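Local atomic coordinates of probable glutathione S-transferase (Bordetella bronchiseptica RB50, PDB entry 3H1N), a protein that probably transfers glutathione to electrophilic substrates, working as a two-domain subunit paired with a second copy. Residues Ala123-Val128 and Asp240-His245; Val128-Ala133 and Glu139-Val144. One frame throughout, in Å; residues are numbered along the deposited sequence.

Contact 1: Ala123-Val128 and Asp240-His245; sequences AEAHDV and DGIFRH
Ala-125, in the last turns of helix 105-127, drives its methyl against the ring of Phe-243, the closest side-chain approach between the segments: CB of Ala-125 lies 3.5 Å from CE1 of Phe-243. The ring comes back toward the helix although its CB starts off the other way. Over the centre of one ring face sits CG2 of the preceding Ile-242, 3.8 Å above the plane. That same methyl, anti to the backbone N of Ile-242, is wedged between ring and helix and meets CB of His-126 at 4.0 Å. In the all-helical C-terminal domain of the glutathione S-transferase fold, the contact sets the irregular tail that follows helix 224-230 against the end of the domain's long first helix; Val-191 of helix 183-198 and Thr-122 also touch Phe-243. Away from this apolar wedge the join is looser and runs through water. No direct hydrogen bond crosses between the segments; instead a water donates to O of Ala-125 at 2.8 Å and accepts from N of Arg-244 at 3.1 Å. On the partly exposed flank, His-126 offers its ring edge to CA of Ile-242, while its ND1 gives an in-plane bond of 2.9 Å to OD1 of Asp-127, fixing the ring's rotation. Within the tail, NE of Arg-244 reaches back 2.9 Å to O of Gly-241, on a lone pair of that carbonyl, and braces the chain there.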
ATOM      1  N   ALA B 123       6.949   4.282   3.938  1.00 10.34           N
ATOM      2  CA  ALA B 123       6.071   5.339   4.425  1.00 10.31           C
ATOM      3  C   ALA B 123       6.342   5.692   5.899  1.00 10.37           C
ATOM      4  O   ALA B 123       6.271   6.877   6.292  1.00  9.75           O
ATOM      5  CB  ALA B 123       4.604   4.959   4.221  1.00 10.39           C
ATOM      6  N   GLU B 124       6.660   4.675   6.701  1.00  9.94           N
ATOM      7  CA  GLU B 124       6.998   4.902   8.112  1.00 10.55           C
ATOM      8  C   GLU B 124       8.311   5.664   8.232  1.00  9.88           C
ATOM      9  O   GLU B 124       8.445   6.516   9.111  1.00  9.67           O
ATOM     10  CB  GLU B 124       7.020   3.595   8.927  1.00 10.60           C
ATOM     11  CG  GLU B 124       5.629   3.003   9.116  1.00 10.61           C
ATOM     12  CD  GLU B 124       5.545   1.893  10.175  1.00 14.59           C
ATOM     13  OE1 GLU B 124       6.366   1.870  11.114  1.00 15.02           O
ATOM     14  OE2 GLU B 124       4.606   1.066  10.091  1.00 17.41           O
ATOM     15  N   ALA B 125       9.256   5.393   7.330  1.00 10.08           N
ATOM     16  CA  ALA B 125      10.528   6.138   7.310  1.00 10.92           C
ATOM     17  C   ALA B 125      10.321   7.619   6.968  1.00 11.46           C
ATOM     18  O   ALA B 125      11.136   8.483   7.353  1.00 12.47           O
ATOM     19  CB  ALA B 125      11.530   5.479   6.358  1.00 10.09           C
ATOM     20  N   HIS B 126       9.248   7.911   6.228  1.00 11.47           N
ATOM     21  CA  HIS B 126       8.890   9.290   5.912  1.00 11.46           C
ATOM     22  C   HIS B 126       8.140   9.916   7.069  1.00 11.03           C
ATOM     23  O   HIS B 126       8.399  11.057   7.467  1.00 11.33           O
ATOM     24  CB  HIS B 126       8.015   9.362   4.666  1.00 11.90           C
ATOM     25  CG  HIS B 126       7.389  10.704   4.461  1.00 12.66           C
ATOM     26  ND1 HIS B 126       6.114  10.998   4.896  1.00 14.33           N
ATOM     27  CD2 HIS B 126       7.867  11.840   3.902  1.00 13.48           C
ATOM     28  CE1 HIS B 126       5.828  12.251   4.596  1.00 15.39           C
ATOM     29  NE2 HIS B 126       6.873  12.784   3.993  1.00 14.73           N
ATOM     30  N   ASP B 127       7.179   9.168   7.589  1.00 10.68           N
ATOM     31  CA  ASP B 127       6.311   9.689   8.621  1.00 10.40           C
ATOM     32  C   ASP B 127       7.053   9.930   9.946  1.00  9.86           C
ATOM     33  O   ASP B 127       6.556  10.656  10.786  1.00  9.73           O
ATOM     34  CB  ASP B 127       5.106   8.771   8.800  1.00 10.76           C
ATOM     35  CG  ASP B 127       4.121   8.847   7.629  1.00 12.89           C
ATOM     36  OD1 ASP B 127       4.346   9.597   6.649  1.00 12.87           O
ATOM     37  OD2 ASP B 127       3.078   8.170   7.711  1.00 16.05           O
ATOM     38  N   VAL B 128       8.256   9.370  10.123  1.00  9.55           N
ATOM     39  CA  VAL B 128       9.014   9.609  11.352  0.50  9.28           C
ATOM     40  C   VAL B 128       9.330  11.112  11.507  1.00  9.41           C
ATOM     41  O   VAL B 128       9.315  11.639  12.614  1.00  9.76           O
ATOM     42  CB  VAL B 128      10.308   8.741  11.423  0.50  9.43           C
ATOM     43  CG1 VAL B 128      11.450   9.375  10.641  0.50  8.85           C
ATOM     44  CG2 VAL B 128      10.723   8.523  12.866  0.50  8.28           C
ATOM     45  N   ASP B 240      16.445  15.508   1.098  1.00 14.99           N
ATOM     46  CA  ASP B 240      15.226  15.870   1.810  1.00 15.62           C
ATOM     47  C   ASP B 240      14.004  15.231   1.182  1.00 15.02           C
ATOM     48  O   ASP B 240      12.987  15.886   0.936  1.00 15.27           O
ATOM     49  CB  ASP B 240      15.109  17.386   1.943  1.00 16.55           C
ATOM     50  CG  ASP B 240      16.214  17.957   2.798  1.00 19.75           C
ATOM     51  OD1 ASP B 240      16.057  18.007   4.039  1.00 23.50           O
ATOM     52  OD2 ASP B 240      17.265  18.309   2.231  1.00 23.64           O
ATOM     53  N   GLY B 241      14.117  13.928   0.955  1.00 14.55           N
ATOM     54  CA  GLY B 241      13.011  13.125   0.454  1.00 13.97           C
ATOM     55  C   GLY B 241      12.390  12.319   1.568  1.00 13.39           C
ATOM     56  O   GLY B 241      12.107  12.845   2.642  1.00 13.69           O
ATOM     57  N   ILE B 242      12.194  11.031   1.303  1.00 12.84           N
ATOM     58  CA  ILE B 242      11.627  10.073   2.257  1.00 12.24           C
ATOM     59  C   ILE B 242      12.623   9.739   3.369  1.00 11.92           C
ATOM     60  O   ILE B 242      12.287   9.841   4.549  1.00 11.04           O
ATOM     61  CB  ILE B 242      11.205   8.770   1.521  1.00 12.71           C
ATOM     62  CG1 ILE B 242       9.986   9.047   0.641  1.00 13.33           C
ATOM     63  CG2 ILE B 242      10.916   7.608   2.519  1.00 11.98           C
ATOM     64  CD1 ILE B 242       9.633   7.904  -0.258  1.00 14.84           C
ATOM     65  N   PHE B 243      13.845   9.358   2.970  1.00 10.83           N
ATOM     66  CA  PHE B 243      14.908   8.939   3.891  1.00 11.02           C
ATOM     67  C   PHE B 243      15.821  10.131   4.218  1.00 10.63           C
ATOM     68  O   PHE B 243      16.589  10.596   3.371  1.00 10.22           O
ATOM     69  CB  PHE B 243      15.708   7.758   3.304  1.00 11.19           C
ATOM     70  CG  PHE B 243      14.852   6.549   2.970  1.00 11.43           C
ATOM     71  CD1 PHE B 243      14.440   5.678   3.974  1.00 11.38           C
ATOM     72  CD2 PHE B 243      14.457   6.289   1.648  1.00 10.46           C
ATOM     73  CE1 PHE B 243      13.659   4.555   3.685  1.00 11.31           C
ATOM     74  CE2 PHE B 243      13.664   5.171   1.344  1.00 11.34           C
ATOM     75  CZ  PHE B 243      13.258   4.303   2.366  1.00 11.27           C
ATOM     76  N   ARG B 244      15.689  10.652   5.436  1.00 10.33           N
ATOM     77  CA  ARG B 244      16.381  11.869   5.828  1.00  9.97           C
ATOM     78  C   ARG B 244      17.233  11.613   7.049  1.00  9.74           C
ATOM     79  O   ARG B 244      16.762  11.062   8.047  1.00  9.92           O
ATOM     80  CB  ARG B 244      15.401  13.007   6.135  1.00  9.86           C
ATOM     81  CG  ARG B 244      14.512  13.448   4.970  1.00 11.27           C
ATOM     82  CD  ARG B 244      13.714  14.679   5.358  1.00  9.36           C
ATOM     83  NE  ARG B 244      12.766  15.101   4.331  1.00 11.35           N
ATOM     84  CZ  ARG B 244      12.079  16.249   4.367  1.00 13.14           C
ATOM     85  NH1 ARG B 244      12.270  17.120   5.348  1.00 11.55           N
ATOM     86  NH2 ARG B 244      11.217  16.543   3.398  1.00 13.80           N
ATOM     87  N   HIS B 245      18.485  12.034   6.983  1.00  9.65           N
ATOM     88  CA  HIS B 245      19.368  11.892   8.135  1.00  9.58           C
ATOM     89  C   HIS B 245      19.243  13.072   9.104  1.00 10.07           C
ATOM     90  O   HIS B 245      19.789  14.146   8.868  1.00 11.07           O
ATOM     91  CB  HIS B 245      20.824  11.701   7.694  1.00  9.57           C
ATOM     92  CG  HIS B 245      21.790  11.649   8.838  1.00  9.01           C
ATOM     93  ND1 HIS B 245      21.576  10.868   9.952  1.00 10.23           N
ATOM     94  CD2 HIS B 245      22.954  12.303   9.055  1.00 10.47           C
ATOM     95  CE1 HIS B 245      22.570  11.035  10.803  1.00  8.42           C
ATOM     96  NE2 HIS B 245      23.425  11.893  10.278  1.00 12.28           N
TER
HETATM   97  O   HOH W   1      13.824   9.080   7.295  1.00  8.28           O

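Contact 2: Val128-Ala133 and Glu139-Val144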
ATOM      1  N   VAL B 128       8.256   9.370  10.123  1.00  9.55           N
ATOM      2  CA  VAL B 128       9.014   9.609  11.352  0.50  9.28           C
ATOM      3  C   VAL B 128       9.330  11.112  11.507  1.00  9.41           C
ATOM      4  O   VAL B 128       9.315  11.639  12.614  1.00  9.76           O
ATOM      5  CB  VAL B 128      10.308   8.741  11.423  0.50  9.43           C
ATOM      6  CG1 VAL B 128      11.450   9.375  10.641  0.50  8.85           C
ATOM      7  CG2 VAL B 128      10.723   8.523  12.866  0.50  8.28           C
ATOM      8  N   HIS B 129       9.613  11.784  10.385  1.00  9.28           N
ATOM      9  CA  HIS B 129       9.940  13.217  10.386  1.00  9.35           C
ATOM     10  C   HIS B 129       8.787  14.114   9.966  1.00  9.06           C
ATOM     11  O   HIS B 129       8.864  15.332  10.137  1.00  8.91           O
ATOM     12  CB  HIS B 129      11.215  13.537   9.579  1.00  8.37           C
ATOM     13  CG  HIS B 129      11.233  12.968   8.190  1.00  8.31           C
ATOM     14  ND1 HIS B 129      10.460  13.476   7.166  1.00  8.84           N
ATOM     15  CD2 HIS B 129      11.961  11.962   7.647  1.00  7.79           C
ATOM     16  CE1 HIS B 129      10.701  12.796   6.055  1.00  9.66           C
ATOM     17  NE2 HIS B 129      11.604  11.867   6.323  1.00  7.29           N
ATOM     18  N   HIS B 130       7.719  13.510   9.444  1.00  9.28           N
ATOM     19  CA  HIS B 130       6.477  14.221   9.166  1.00  9.47           C
ATOM     20  C   HIS B 130       5.275  13.525   9.813  1.00  9.49           C
ATOM     21  O   HIS B 130       4.335  13.105   9.117  1.00  9.17           O
ATOM     22  CB  HIS B 130       6.255  14.410   7.658  1.00  9.33           C
ATOM     23  CG  HIS B 130       7.191  15.401   7.050  1.00 11.48           C
ATOM     24  ND1 HIS B 130       6.781  16.630   6.587  1.00 14.57           N
ATOM     25  CD2 HIS B 130       8.531  15.353   6.863  1.00 10.99           C
ATOM     26  CE1 HIS B 130       7.832  17.297   6.137  1.00 12.54           C
ATOM     27  NE2 HIS B 130       8.905  16.542   6.291  1.00 13.28           N
ATOM     28  N   PRO B 131       5.290  13.417  11.151  1.00  9.46           N
ATOM     29  CA  PRO B 131       4.243  12.671  11.857  1.00  9.65           C
ATOM     30  C   PRO B 131       2.911  13.396  11.932  1.00 10.21           C
ATOM     31  O   PRO B 131       1.871  12.749  12.150  1.00  9.60           O
ATOM     32  CB  PRO B 131       4.831  12.501  13.265  1.00  9.75           C
ATOM     33  CG  PRO B 131       5.757  13.691  13.420  1.00  9.55           C
ATOM     34  CD  PRO B 131       6.363  13.862  12.062  1.00  9.38           C
ATOM     35  N   VAL B 132       2.935  14.724  11.776  1.00 10.21           N
ATOM     36  CA  VAL B 132       1.710  15.527  11.844  1.00 10.45           C
ATOM     37  C   VAL B 132       1.110  15.717  10.443  1.00 10.83           C
ATOM     38  O   VAL B 132      -0.094  15.501  10.237  1.00 10.09           O
ATOM     39  CB  VAL B 132       1.944  16.912  12.540  1.00 10.27           C
ATOM     40  CG1 VAL B 132       0.672  17.774  12.515  1.00 11.03           C
ATOM     41  CG2 VAL B 132       2.458  16.739  13.983  1.00  9.64           C
ATOM     42  N   ALA B 133       1.951  16.111   9.485  1.00 11.41           N
ATOM     43  CA  ALA B 133       1.476  16.468   8.155  1.00 11.98           C
ATOM     44  C   ALA B 133       2.601  16.435   7.137  1.00 13.10           C
ATOM     45  O   ALA B 133       3.665  17.043   7.343  1.00 12.44           O
ATOM     46  CB  ALA B 133       0.848  17.848   8.184  1.00 12.22           C
ATOM     47  N   GLU B 139      10.719  21.160  10.787  1.00 14.58           N
ATOM     48  CA  GLU B 139      11.041  22.001  11.945  1.00 14.94           C
ATOM     49  C   GLU B 139       9.815  22.302  12.811  1.00 14.69           C
ATOM     50  O   GLU B 139       9.930  22.436  14.024  1.00 14.44           O
ATOM     51  CB  GLU B 139      11.719  23.300  11.503  1.00 15.77           C
ATOM     52  CG  GLU B 139      13.154  23.110  10.999  1.00 18.52           C
ATOM     53  CD  GLU B 139      13.248  22.395   9.650  1.00 22.43           C
ATOM     54  OE1 GLU B 139      12.268  22.411   8.861  1.00 23.37           O
ATOM     55  OE2 GLU B 139      14.319  21.805   9.382  1.00 24.28           O
ATOM     56  N   ASP B 140       8.643  22.369  12.182  1.00 13.99           N
ATOM     57  CA  ASP B 140       7.413  22.695  12.891  1.00 13.89           C
ATOM     58  C   ASP B 140       6.766  21.499  13.593  1.00 12.79           C
ATOM     59  O   ASP B 140       5.804  21.661  14.343  1.00 12.46           O
ATOM     60  CB  ASP B 140       6.427  23.368  11.942  1.00 14.48           C
ATOM     61  CG  ASP B 140       6.941  24.702  11.432  1.00 16.78           C
ATOM     62  OD1 ASP B 140       7.412  25.523  12.256  1.00 18.75           O
ATOM     63  OD2 ASP B 140       6.887  24.918  10.205  1.00 19.94           O
ATOM     64  N   GLN B 141       7.312  20.310  13.366  1.00 11.80           N
ATOM     65  CA  GLN B 141       6.787  19.095  14.004  1.00 11.31           C
ATOM     66  C   GLN B 141       7.923  18.248  14.589  1.00 10.98           C
ATOM     67  O   GLN B 141       7.776  17.035  14.774  1.00 10.45           O
ATOM     68  CB  GLN B 141       5.894  18.297  13.029  1.00 10.79           C
ATOM     69  CG  GLN B 141       6.570  17.940  11.697  1.00 10.05           C
ATOM     70  CD  GLN B 141       5.577  17.482  10.630  1.00 11.30           C
ATOM     71  OE1 GLN B 141       4.745  16.612  10.875  1.00  9.07           O
ATOM     72  NE2 GLN B 141       5.676  18.058   9.437  1.00 10.79           N
ATOM     73  N   GLN B 142       9.038  18.908  14.911  1.00 10.88           N
ATOM     74  CA  GLN B 142      10.226  18.217  15.425  1.00 11.41           C
ATOM     75  C   GLN B 142      10.006  17.505  16.771  1.00 11.15           C
ATOM     76  O   GLN B 142      10.486  16.396  16.966  1.00 11.07           O
ATOM     77  CB  GLN B 142      11.432  19.163  15.531  1.00 11.84           C
ATOM     78  CG  GLN B 142      12.720  18.392  15.843  1.00 12.91           C
ATOM     79  CD  GLN B 142      13.868  19.267  16.310  1.00 14.80           C
ATOM     80  OE1 GLN B 142      13.680  20.212  17.083  1.00 16.41           O
ATOM     81  NE2 GLN B 142      15.075  18.941  15.858  1.00 14.41           N
ATOM     82  N   ASP B 143       9.297  18.148  17.693  1.00 11.14           N
ATOM     83  CA  ASP B 143       9.009  17.538  18.998  1.00 11.14           C
ATOM     84  C   ASP B 143       8.242  16.223  18.845  1.00 10.76           C
ATOM     85  O   ASP B 143       8.517  15.235  19.547  1.00  9.59           O
ATOM     86  CB  ASP B 143       8.208  18.496  19.891  1.00 11.79           C
ATOM     87  CG  ASP B 143       8.948  19.797  20.173  1.00 13.89           C
ATOM     88  OD1 ASP B 143      10.191  19.842  20.056  1.00 17.24           O
ATOM     89  OD2 ASP B 143       8.275  20.785  20.524  1.00 18.54           O
ATOM     90  N   VAL B 144       7.263  16.233  17.946  1.00  9.71           N
ATOM     91  CA  VAL B 144       6.488  15.027  17.642  1.00  8.61           C
ATOM     92  C   VAL B 144       7.407  13.982  16.981  1.00  8.53           C
ATOM     93  O   VAL B 144       7.379  12.801  17.348  1.00  8.38           O
ATOM     94  CB  VAL B 144       5.274  15.344  16.758  1.00  8.79           C
ATOM     95  CG1 VAL B 144       4.471  14.076  16.477  1.00  6.39           C
ATOM     96  CG2 VAL B 144       4.389  16.405  17.442  1.00  7.33           C
TER
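Gln-141 reaches from the N-cap position of helix 142-167 into the bend formed by His-130 to Ala-133, and its amide does most of the joining. Its CB lies beside CG2 of Val-132, 3.9 Å away, the two side chains sliding past each other in opposite directions. CG stands between the backbone N and the carbonyl carbon (chi1 55°), and from there the chain runs extended, passing CD of Pro-131 and O of His-129, a buried oxygen that finds no hydrogen-bond partner in the model. CD of the amide comes up against CA of His-130. At the tip, OE1 accepts two backbone N-H groups: N of Val-132 at 2.8 Å, nearly in line with the C=O bond, and N of Ala-133 at 3.2 Å, approaching at a C=O...N angle of 129°. NE2 of Gln-141 returns a nearly straight bond of 3.1 Å to O of Ala-133, which lies in the amide plane. This NE2 also donates to O of Tyr-137. The amide is thus gripped at both ends, which fixes its flip. O of Ala-133 takes a second donor, ND1 of His-130, at 3.2 Å and in the plane of that ring; ring and amide planes stand 63° apart. Beyond the polar grip, CG of Pro-131 presses on CG1 of Val-144 at 3.3 Å, tighter than ordinary van der Waals contact, and CG2 of Val-132 meets CG2 of Val-144. Pro-131 and Val-144 also pack on their own counterparts in the second subunit, while O of Pro-131 accepts a hydrogen bond from NH1 of Arg-148 of that subunit. A buried glutamine amide here pairs with the backbone of a helix-to-helix connection, in the C-terminal domain of a glutathione S-transferase and at its dimer interface.

From the N terminus the chain passes through the sheet domain and along helix 105-127, whose end enters contact 1. Val-128, common to both contacts, leads straight into contact 2, where Val-128 to Ala-133 meets Glu-139 to Val-144 after only five intervening residues and closes the short connection to helix 142-167. The larger loop closes only when the tail beyond helix 224-230 returns to Ala-123 to Val-128, so contact 2 is nested inside the loop that contact 1 closes. Their centres lie about 11 Å apart, and His-129 bridges them through a probable hydrogen bond from NE2 to O of Ile-242. Together they tie the end of one helix, the start of the next and the C-terminal tail; contact 2 also faces the second subunit.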